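PDB 4K9Q: benzoylformate Decarboxylase from Polynucleobacter necessarius, which probably catalyses the thiamine diphosphate-dependent, magnesium-assisted decarboxylation of benzoylformate to benzaldehyde and carbon dioxide. Local coordinates for residues 252-262 with 276-287; 348-356 with 520-528. One frame throughout, in Å; residues are numbered along the deposited sequence.

Contact 1: 252-262 with 276-287; sequences SGIGSLEKQIQ and RYYPWIAGQFIP
Ile-254 drives into the loop 276-287 with every atom of its side chain. Its CB sits 3.3 Å from the carbonyl O of Ile-281. CG1 lies over the face of the Tyr-277 ring, 3.5 Å from the centroid and close to the ring normal, a CH-pi contact. CG1 stands anti to the carbonyl carbon, beside the backbone N (chi1 -69°), which puts it over this ring and leaves CG2 to face the backbone oxygens of Gly-283 and Gln-284. At the tip, CD1 meets Trp-280 CZ3 at 3.6 Å and also touches Phe-285 CE1.

The contact lies in the central domain, a Rossmann-like fold with a six-stranded parallel sheet. The loop follows strand 266-270, curls round the N-terminal end of helix 254-260 and then runs along its side to Pro-287. Gly-253 is the N-cap residue. Gly-255 N donates to Ile-281 O at 2.9 Å, coming from above the carbonyl plane. Water 2 joins Ile-254 N to Pro-279 O and Ile-281 N. Just before the helix, Tyr-278 N donates to Ser-252 O at 2.8 Å. The hydroxyl of Tyr-278 bonds instead to Ser-26 of the second subunit. Water 1 takes a bond from Tyr-277 OH and donates to Ile-254 O and Phe-285 O.

One turn on, Glu-258 OE1 accepts from Gln-284 N at 3.1 Å. The donor stands 60° out of the carboxylate plane. Replacing Glu-258 with alanine would probably leave this N-H without its acceptor and the loop less firmly tied to the helix. Further on, Ile-261 CD1 packs against Pro-287 CD at 3.8 Å.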
loop_
_atom_site.group_PDB
_atom_site.type_symbol
_atom_site.label_atom_id
_atom_site.label_comp_id
_atom_site.label_asym_id
_atom_site.label_seq_id
_atom_site.Cartn_x
_atom_site.Cartn_y
_atom_site.Cartn_z
ATOM N N SER A 252 -27.381 9.897 -16.152
ATOM C CA SER A 252 -26.279 9.768 -15.203
ATOM C C SER A 252 -25.580 11.079 -14.816
ATOM O O SER A 252 -24.459 11.062 -14.296
ATOM C CB SER A 252 -25.261 8.749 -15.725
ATOM O OG SER A 252 -24.822 9.107 -17.022
ATOM N N GLY A 253 -26.241 12.211 -15.049
ATOM C CA GLY A 253 -25.759 13.479 -14.523
ATOM C C GLY A 253 -26.556 13.884 -13.288
ATOM O O GLY A 253 -27.723 13.536 -13.158
ATOM N N ILE A 254 -25.934 14.636 -12.384
ATOM C CA ILE A 254 -26.621 15.087 -11.181
ATOM C C ILE A 254 -27.901 15.853 -11.514
ATOM O O ILE A 254 -28.982 15.506 -11.045
ATOM C CB ILE A 254 -25.701 15.967 -10.313
ATOM C CG1 ILE A 254 -24.581 15.103 -9.720
ATOM C CG2 ILE A 254 -26.500 16.626 -9.203
ATOM C CD1 ILE A 254 -23.432 15.900 -9.103
ATOM N N GLY A 255 -27.769 16.882 -12.346
ATOM C CA GLY A 255 -28.906 17.713 -12.707
ATOM C C GLY A 255 -29.926 17.029 -13.601
ATOM O O GLY A 255 -31.118 17.339 -13.534
ATOM N N SER A 256 -29.474 16.110 -14.452
ATOM C CA SER A 256 -30.396 15.423 -15.353
ATOM C C SER A 256 -31.217 14.366 -14.611
ATOM O O SER A 256 -32.424 14.246 -14.823
ATOM C CB SER A 256 -29.664 14.800 -16.551
ATOM O OG SER A 256 -28.734 13.808 -16.138
ATOM N N LEU A 257 -30.568 13.609 -13.732
ATOM C CA LEU A 257 -31.287 12.621 -12.933
ATOM C C LEU A 257 -32.314 13.346 -12.048
ATOM O O LEU A 257 -33.479 12.947 -11.982
ATOM C CB LEU A 257 -30.310 11.781 -12.090
ATOM C CG LEU A 257 -30.883 10.547 -11.383
ATOM C CD1 LEU A 257 -29.759 9.578 -11.045
ATOM C CD2 LEU A 257 -31.668 10.941 -10.123
ATOM N N GLU A 258 -31.876 14.419 -11.388
ATOM C CA GLU A 258 -32.757 15.236 -10.553
ATOM C C GLU A 258 -34.038 15.608 -11.299
ATOM O O GLU A 258 -35.135 15.469 -10.773
ATOM C CB GLU A 258 -32.045 16.520 -10.109
ATOM C CG GLU A 258 -32.927 17.460 -9.281
ATOM C CD GLU A 258 -32.501 18.921 -9.380
ATOM O OE1 GLU A 258 -31.411 19.210 -9.933
ATOM O OE2 GLU A 258 -33.261 19.789 -8.895
ATOM N N LYS A 259 -33.899 16.082 -12.531
ATOM C CA LYS A 259 -35.062 16.529 -13.287
ATOM C C LYS A 259 -36.021 15.381 -13.571
ATOM O O LYS A 259 -37.241 15.565 -13.588
ATOM C CB LYS A 259 -34.630 17.218 -14.585
ATOM C CG LYS A 259 -34.054 18.614 -14.350
ATOM C CD LYS A 259 -33.577 19.258 -15.645
ATOM C CE LYS A 259 -32.885 20.589 -15.369
ATOM N NZ LYS A 259 -33.785 21.543 -14.660
ATOM N N GLN A 260 -35.473 14.189 -13.776
ATOM C CA GLN A 260 -36.303 13.035 -14.091
ATOM C C GLN A 260 -37.161 12.559 -12.928
ATOM O O GLN A 260 -38.214 11.957 -13.141
ATOM C CB GLN A 260 -35.459 11.876 -14.616
ATOM C CG GLN A 260 -34.791 12.155 -15.944
ATOM C CD GLN A 260 -34.005 10.963 -16.440
ATOM O OE1 GLN A 260 -32.951 10.628 -15.892
ATOM N NE2 GLN A 260 -34.525 10.299 -17.471
ATOM N N ILE A 261 -36.725 12.830 -11.703
ATOM C CA ILE A 261 -37.434 12.307 -10.535
ATOM C C ILE A 261 -38.231 13.384 -9.792
ATOM O O ILE A 261 -38.766 13.140 -8.713
ATOM C CB ILE A 261 -36.473 11.535 -9.571
ATOM C CG1 ILE A 261 -35.390 12.469 -9.016
ATOM C CG2 ILE A 261 -35.851 10.328 -10.303
ATOM C CD1 ILE A 261 -34.538 11.846 -7.881
ATOM N N GLN A 262 -38.322 14.573 -10.380
ATOM C CA GLN A 262 -39.112 15.652 -9.788
ATOM C C GLN A 262 -40.575 15.250 -9.585
ATOM O O GLN A 262 -41.119 14.444 -10.342
ATOM C CB GLN A 262 -39.031 16.914 -10.649
ATOM C CG GLN A 262 -37.701 17.640 -10.554
ATOM C CD GLN A 262 -37.657 18.888 -11.419
ATOM O OE1 GLN A 262 -38.521 19.096 -12.274
ATOM N NE2 GLN A 262 -36.647 19.726 -11.200
ATOM N N ARG A 276 -24.561 6.390 -9.316
ATOM C CA ARG A 276 -23.485 6.092 -10.257
ATOM C C ARG A 276 -23.500 7.103 -11.405
ATOM O O ARG A 276 -23.861 6.787 -12.548
ATOM C CB ARG A 276 -23.590 4.647 -10.756
ATOM C CG ARG A 276 -22.419 4.196 -11.612
ATOM C CD ARG A 276 -22.545 2.718 -11.905
ATOM N NE ARG A 276 -22.211 1.924 -10.726
ATOM C CZ ARG A 276 -22.554 0.647 -10.576
ATOM N NH1 ARG A 276 -23.247 0.036 -11.528
ATOM N NH2 ARG A 276 -22.206 -0.009 -9.478
ATOM N N TYR A 277 -23.108 8.330 -11.079
ATOM C CA TYR A 277 -23.047 9.404 -12.065
ATOM C C TYR A 277 -21.874 9.209 -13.017
ATOM O O TYR A 277 -20.939 8.469 -12.728
ATOM C CB TYR A 277 -22.875 10.743 -11.365
ATOM C CG TYR A 277 -23.993 11.160 -10.437
ATOM C CD1 TYR A 277 -25.286 11.350 -10.906
ATOM C CD2 TYR A 277 -23.734 11.433 -9.090
ATOM C CE1 TYR A 277 -26.300 11.773 -10.048
ATOM C CE2 TYR A 277 -24.742 11.858 -8.233
ATOM C CZ TYR A 277 -26.018 12.030 -8.721
ATOM O OH TYR A 277 -27.018 12.464 -7.876
ATOM N N TYR A 278 -21.910 9.899 -14.150
ATOM C CA TYR A 278 -20.802 9.812 -15.095
ATOM C C TYR A 278 -20.400 11.204 -15.599
ATOM O O TYR A 278 -19.385 11.747 -15.156
ATOM C CB TYR A 278 -21.131 8.836 -16.235
ATOM C CG TYR A 278 -20.018 8.647 -17.242
ATOM C CD1 TYR A 278 -18.697 8.958 -16.920
ATOM C CD2 TYR A 278 -20.288 8.161 -18.510
ATOM C CE1 TYR A 278 -17.677 8.793 -17.847
ATOM C CE2 TYR A 278 -19.277 7.982 -19.441
ATOM C CZ TYR A 278 -17.975 8.303 -19.103
ATOM O OH TYR A 278 -16.965 8.129 -20.031
ATOM N N PRO A 279 -21.201 11.809 -16.493
ATOM C CA PRO A 279 -20.885 13.177 -16.908
ATOM C C PRO A 279 -21.142 14.153 -15.775
ATOM O O PRO A 279 -21.989 13.890 -14.917
ATOM C CB PRO A 279 -21.890 13.435 -18.035
ATOM C CG PRO A 279 -23.057 12.591 -17.672
ATOM C CD PRO A 279 -22.469 11.338 -17.079
ATOM N N TRP A 280 -20.409 15.263 -15.773
ATOM C CA TRP A 280 -20.674 16.338 -14.836
ATOM C C TRP A 280 -21.798 17.220 -15.379
ATOM O O TRP A 280 -21.650 17.858 -16.424
ATOM C CB TRP A 280 -19.404 17.159 -14.572
ATOM C CG TRP A 280 -19.661 18.451 -13.869
ATOM C CD1 TRP A 280 -19.513 19.716 -14.384
ATOM C CD2 TRP A 280 -20.137 18.619 -12.529
ATOM N NE1 TRP A 280 -19.854 20.653 -13.437
ATOM C CE2 TRP A 280 -20.240 20.006 -12.290
ATOM C CE3 TRP A 280 -20.475 17.730 -11.500
ATOM C CZ2 TRP A 280 -20.671 20.522 -11.071
ATOM C CZ3 TRP A 280 -20.905 18.244 -10.293
ATOM C CH2 TRP A 280 -20.999 19.627 -10.088
ATOM N N ILE A 281 -22.924 17.211 -14.675
ATOM C CA ILE A 281 -24.063 18.059 -14.999
ATOM C C ILE A 281 -24.538 18.656 -13.682
ATOM O O ILE A 281 -25.136 17.967 -12.849
ATOM C CB ILE A 281 -25.194 17.273 -15.673
ATOM C CG1 ILE A 281 -24.713 16.678 -17.001
ATOM C CG2 ILE A 281 -26.391 18.182 -15.942
ATOM C CD1 ILE A 281 -25.783 15.922 -17.749
ATOM N N ALA A 282 -24.241 19.935 -13.479
ATOM C CA ALA A 282 -24.507 20.572 -12.198
ATOM C C ALA A 282 -25.991 20.539 -11.846
ATOM O O ALA A 282 -26.862 20.626 -12.716
ATOM C CB ALA A 282 -23.990 22.004 -12.194
ATOM N N GLY A 283 -26.268 20.390 -10.560
ATOM C CA GLY A 283 -27.623 20.482 -10.060
ATOM C C GLY A 283 -27.694 20.002 -8.628
ATOM O O GLY A 283 -26.683 19.989 -7.918
ATOM N N GLN A 284 -28.897 19.615 -8.210
ATOM C CA GLN A 284 -29.127 19.083 -6.872
ATOM C C GLN A 284 -29.274 17.570 -6.955
ATOM O O GLN A 284 -29.802 17.049 -7.934
ATOM C CB GLN A 284 -30.400 19.685 -6.274
ATOM C CG GLN A 284 -30.394 21.202 -6.186
ATOM C CD GLN A 284 -31.685 21.754 -5.614
ATOM O OE1 GLN A 284 -31.693 22.351 -4.537
ATOM N NE2 GLN A 284 -32.785 21.559 -6.335
ATOM N N PHE A 285 -28.815 16.859 -5.930
ATOM C CA PHE A 285 -28.884 15.392 -5.972
ATOM C C PHE A 285 -30.326 14.880 -6.077
ATOM O O PHE A 285 -30.604 13.953 -6.827
ATOM C CB PHE A 285 -28.183 14.765 -4.762
ATOM C CG PHE A 285 -26.755 15.191 -4.606
ATOM C CD1 PHE A 285 -25.827 14.934 -5.597
ATOM C CD2 PHE A 285 -26.337 15.849 -3.461
ATOM C CE1 PHE A 285 -24.511 15.337 -5.452
ATOM C CE2 PHE A 285 -25.021 16.248 -3.317
ATOM C CZ PHE A 285 -24.109 15.981 -4.308
ATOM N N ILE A 286 -31.235 15.470 -5.305
ATOM C CA ILE A 286 -32.645 15.112 -5.379
ATOM C C ILE A 286 -33.466 16.390 -5.322
ATOM O O ILE A 286 -32.964 17.419 -4.872
ATOM C CB ILE A 286 -33.063 14.157 -4.229
ATOM C CG1 ILE A 286 -32.757 14.775 -2.864
ATOM C CG2 ILE A 286 -32.366 12.791 -4.371
ATOM C CD1 ILE A 286 -33.236 13.924 -1.700
ATOM N N PRO A 287 -34.722 16.333 -5.789
ATOM C CA PRO A 287 -35.542 17.551 -5.865
ATOM C C PRO A 287 -35.683 18.241 -4.517
ATOM O O PRO A 287 -35.802 17.576 -3.483
ATOM C CB PRO A 287 -36.900 17.028 -6.333
ATOM C CG PRO A 287 -36.592 15.762 -7.051
ATOM C CD PRO A 287 -35.445 15.152 -6.288
HETATM O O HOH W 1 -29.114 13.530 -9.111
HETATM O O HOH W 2 -22.977 14.923 -12.742
#

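Contact 2: 348-356 with 520-528; sequences MPLRPHAVL and IVVPITKEL
The flat peptide carbonyl of Leu-350 meets Thr-525, whose N donates to Leu-350 O at 2.9 Å, tilted only 19° from the carbonyl plane. Ile-524 CA comes to 3.3 Å from Leu-350 O as a CA-H...O contact. Two puckered proline rings lie beside this bond. Pro-349, which follows a cis peptide bond, sets CB against Thr-525 N. Pro-352 turns the CD corner of its ring to Thr-525 CG2 at 3.9 Å, the two side chains crossing at about a right angle.

Water 3 accepts from Leu-350 N and donates to Pro-523 O, a second link between the backbones. Strand 517-523 belongs to the parallel sheet of the C-terminal thiamine diphosphate-binding domain. Helix 352-361 packs on that sheet, and Leu-504 of helix 501-513 touches both Val-355 and Val-522. These two valines meet tip to tip, CG2 of Val-355 lying 3.8 Å from CG1 of Val-522. CG1 of Val-522 stands anti to the backbone N (chi1 -171°), turned to Val-355, and lies 4.0 Å from Leu-350 CD1. Val-355 CG2 reaches Ile-524 CG2 as well. Past the strand, Thr-525 OG1 accepts from Glu-527 N at 3.1 Å, an ST turn.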
loop_
_atom_site.group_PDB
_atom_site.type_symbol
_atom_site.label_atom_id
_atom_site.label_comp_id
_atom_site.label_asym_id
_atom_site.label_seq_id
_atom_site.Cartn_x
_atom_site.Cartn_y
_atom_site.Cartn_z
ATOM N N MET A 348 -30.046 5.256 -45.339
ATOM C CA MET A 348 -28.701 4.727 -45.528
ATOM C C MET A 348 -27.741 5.894 -45.378
ATOM O O MET A 348 -28.013 6.984 -45.880
ATOM C CB MET A 348 -28.543 4.117 -46.919
ATOM C CG MET A 348 -28.938 2.671 -47.007
ATOM S SD MET A 348 -27.634 1.563 -46.436
ATOM C CE MET A 348 -28.393 -0.012 -46.833
ATOM N N PRO A 349 -26.621 5.687 -44.672
ATOM C CA PRO A 349 -26.181 4.462 -43.994
ATOM C C PRO A 349 -27.162 4.003 -42.912
ATOM O O PRO A 349 -27.961 4.797 -42.414
ATOM C CB PRO A 349 -24.857 4.876 -43.338
ATOM C CG PRO A 349 -24.426 6.116 -44.047
ATOM C CD PRO A 349 -25.695 6.807 -44.439
ATOM N N LEU A 350 -27.079 2.726 -42.557
ATOM C CA LEU A 350 -28.000 2.112 -41.609
ATOM C C LEU A 350 -27.987 2.815 -40.253
ATOM O O LEU A 350 -26.934 3.179 -39.740
ATOM C CB LEU A 350 -27.646 0.637 -41.421
ATOM C CG LEU A 350 -27.803 -0.257 -42.654
ATOM C CD1 LEU A 350 -27.329 -1.663 -42.347
ATOM C CD2 LEU A 350 -29.253 -0.252 -43.090
ATOM N N ARG A 351 -29.173 3.006 -39.687
ATOM C CA ARG A 351 -29.309 3.628 -38.378
ATOM C C ARG A 351 -29.385 2.565 -37.291
ATOM O O ARG A 351 -30.107 1.579 -37.423
ATOM C CB ARG A 351 -30.551 4.511 -38.353
ATOM C CG ARG A 351 -30.454 5.664 -39.341
ATOM C CD ARG A 351 -31.698 6.500 -39.315
ATOM N NE ARG A 351 -31.643 7.571 -40.303
ATOM C CZ ARG A 351 -32.628 8.440 -40.498
ATOM N NH1 ARG A 351 -33.736 8.351 -39.776
ATOM N NH2 ARG A 351 -32.505 9.392 -41.415
ATOM N N PRO A 352 -28.637 2.764 -36.194
ATOM C CA PRO A 352 -28.566 1.724 -35.162
ATOM C C PRO A 352 -29.911 1.322 -34.528
ATOM O O PRO A 352 -30.056 0.145 -34.192
ATOM C CB PRO A 352 -27.604 2.321 -34.123
ATOM C CG PRO A 352 -27.609 3.794 -34.376
ATOM C CD PRO A 352 -27.822 3.944 -35.862
ATOM N N HIS A 353 -30.863 2.242 -34.367
ATOM C CA HIS A 353 -32.161 1.852 -33.810
ATOM C C HIS A 353 -32.828 0.826 -34.743
ATOM O O HIS A 353 -33.454 -0.124 -34.282
ATOM C CB HIS A 353 -33.069 3.067 -33.594
ATOM C CG HIS A 353 -34.237 2.811 -32.685
ATOM N ND1 HIS A 353 -35.318 2.037 -33.052
ATOM C CD2 HIS A 353 -34.503 3.254 -31.432
ATOM C CE1 HIS A 353 -36.195 2.009 -32.064
ATOM N NE2 HIS A 353 -35.724 2.742 -31.070
ATOM N N ALA A 354 -32.682 1.004 -36.053
ATOM C CA ALA A 354 -33.294 0.053 -36.979
ATOM C C ALA A 354 -32.576 -1.290 -36.923
ATOM O O ALA A 354 -33.208 -2.341 -36.968
ATOM C CB ALA A 354 -33.302 0.604 -38.393
ATOM N N VAL A 355 -31.248 -1.252 -36.828
ATOM C CA VAL A 355 -30.462 -2.470 -36.663
ATOM C C VAL A 355 -30.950 -3.233 -35.427
ATOM O O VAL A 355 -31.197 -4.441 -35.482
ATOM C CB VAL A 355 -28.949 -2.166 -36.549
ATOM C CG1 VAL A 355 -28.163 -3.431 -36.184
ATOM C CG2 VAL A 355 -28.434 -1.578 -37.858
ATOM N N LEU A 356 -31.103 -2.517 -34.318
ATOM C CA LEU A 356 -31.580 -3.126 -33.081
ATOM C C LEU A 356 -32.981 -3.727 -33.225
ATOM O O LEU A 356 -33.234 -4.838 -32.754
ATOM C CB LEU A 356 -31.544 -2.116 -31.939
ATOM C CG LEU A 356 -30.147 -1.717 -31.460
ATOM C CD1 LEU A 356 -30.233 -0.421 -30.696
ATOM C CD2 LEU A 356 -29.503 -2.838 -30.623
ATOM N N ILE A 520 -20.980 -10.725 -36.750
ATOM C CA ILE A 520 -21.742 -10.045 -37.788
ATOM C C ILE A 520 -21.407 -8.562 -37.734
ATOM O O ILE A 520 -21.711 -7.890 -36.753
ATOM C CB ILE A 520 -23.252 -10.252 -37.582
ATOM C CG1 ILE A 520 -23.562 -11.752 -37.559
ATOM C CG2 ILE A 520 -24.052 -9.526 -38.667
ATOM C CD1 ILE A 520 -25.005 -12.098 -37.242
ATOM N N VAL A 521 -20.770 -8.056 -38.783
ATOM C CA VAL A 521 -20.347 -6.660 -38.803
ATOM C C VAL A 521 -21.392 -5.828 -39.549
ATOM O O VAL A 521 -21.748 -6.137 -40.691
ATOM C CB VAL A 521 -18.944 -6.516 -39.457
ATOM C CG1 VAL A 521 -18.482 -5.059 -39.434
ATOM C CG2 VAL A 521 -17.930 -7.438 -38.759
ATOM N N VAL A 522 -21.895 -4.790 -38.887
ATOM C CA VAL A 522 -22.927 -3.934 -39.444
ATOM C C VAL A 522 -22.409 -2.498 -39.550
ATOM O O VAL A 522 -22.230 -1.821 -38.537
ATOM C CB VAL A 522 -24.188 -3.941 -38.560
ATOM C CG1 VAL A 522 -25.340 -3.219 -39.276
ATOM C CG2 VAL A 522 -24.574 -5.371 -38.192
ATOM N N PRO A 523 -22.134 -2.030 -40.776
ATOM C CA PRO A 523 -21.760 -0.620 -40.927
ATOM C C PRO A 523 -22.960 0.267 -40.611
ATOM O O PRO A 523 -24.061 0.016 -41.118
ATOM C CB PRO A 523 -21.399 -0.498 -42.412
ATOM C CG PRO A 523 -21.308 -1.887 -42.931
ATOM C CD PRO A 523 -22.168 -2.744 -42.061
ATOM N N ILE A 524 -22.767 1.279 -39.772
ATOM C CA ILE A 524 -23.847 2.191 -39.441
ATOM C C ILE A 524 -23.421 3.625 -39.697
ATOM O O ILE A 524 -22.236 3.909 -39.905
ATOM C CB ILE A 524 -24.316 2.036 -37.973
ATOM C CG1 ILE A 524 -23.147 2.258 -37.004
ATOM C CG2 ILE A 524 -24.954 0.653 -37.771
ATOM C CD1 ILE A 524 -23.577 2.463 -35.552
ATOM N N THR A 525 -24.396 4.522 -39.686
ATOM C CA THR A 525 -24.129 5.940 -39.796
ATOM C C THR A 525 -23.122 6.373 -38.734
ATOM O O THR A 525 -23.085 5.809 -37.627
ATOM C CB THR A 525 -25.426 6.746 -39.653
ATOM O OG1 THR A 525 -25.139 8.146 -39.742
ATOM C CG2 THR A 525 -26.105 6.428 -38.322
ATOM N N LYS A 526 -22.299 7.355 -39.098
ATOM C CA LYS A 526 -21.328 7.949 -38.190
ATOM C C LYS A 526 -21.967 9.087 -37.410
ATOM O O LYS A 526 -21.380 9.596 -36.452
ATOM C CB LYS A 526 -20.097 8.453 -38.954
ATOM C CG LYS A 526 -19.364 7.370 -39.741
ATOM C CD LYS A 526 -18.201 7.942 -40.547
ATOM C CE LYS A 526 -16.859 7.790 -39.832
ATOM N NZ LYS A 526 -16.723 8.614 -38.595
ATOM N N GLU A 527 -23.173 9.485 -37.813
ATOM C CA GLU A 527 -23.886 10.525 -37.093
ATOM C C GLU A 527 -24.216 9.994 -35.712
ATOM O O GLU A 527 -24.450 8.796 -35.537
ATOM C CB GLU A 527 -25.155 10.968 -37.828
ATOM C CG GLU A 527 -24.903 11.551 -39.221
ATOM C CD GLU A 527 -23.871 12.673 -39.229
ATOM O OE1 GLU A 527 -23.881 13.506 -38.301
ATOM O OE2 GLU A 527 -23.045 12.721 -40.166
ATOM N N LEU A 528 -24.222 10.888 -34.732
ATOM C CA LEU A 528 -24.434 10.495 -33.347
ATOM C C LEU A 528 -25.509 11.360 -32.704
ATOM O O LEU A 528 -25.514 12.585 -32.849
ATOM C CB LEU A 528 -23.128 10.623 -32.553
ATOM C CG LEU A 528 -21.961 9.710 -32.947
ATOM C CD1 LEU A 528 -20.643 10.342 -32.533
ATOM C CD2 LEU A 528 -22.116 8.328 -32.305
HETATM O O HOH W 3 -24.772 1.200 -43.562
#

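In the fold
Contact 1 belongs to the central domain and contact 2 to the C-terminal domain. They follow one another along the chain and do not touch. Their centres are about 30 Å apart and their nearest atoms about 13 Å. Both come close to bound thiamine diphosphate. In contact 1 the side chain of Tyr-278 is about 5 Å from a bound thiamine diphosphate and about 5 Å from that of Ile-461, a cofactor-binding residue. In contact 2 the side chain of Ile-524 is about 6 Å from a bound thiamine diphosphate and about 7 Å from a magnesium ion. Lys-526 forms a salt bridge with Glu-458, one of the metal-site residues. Contact 1 also meets the second subunit, whereas contact 2 touches no other chain.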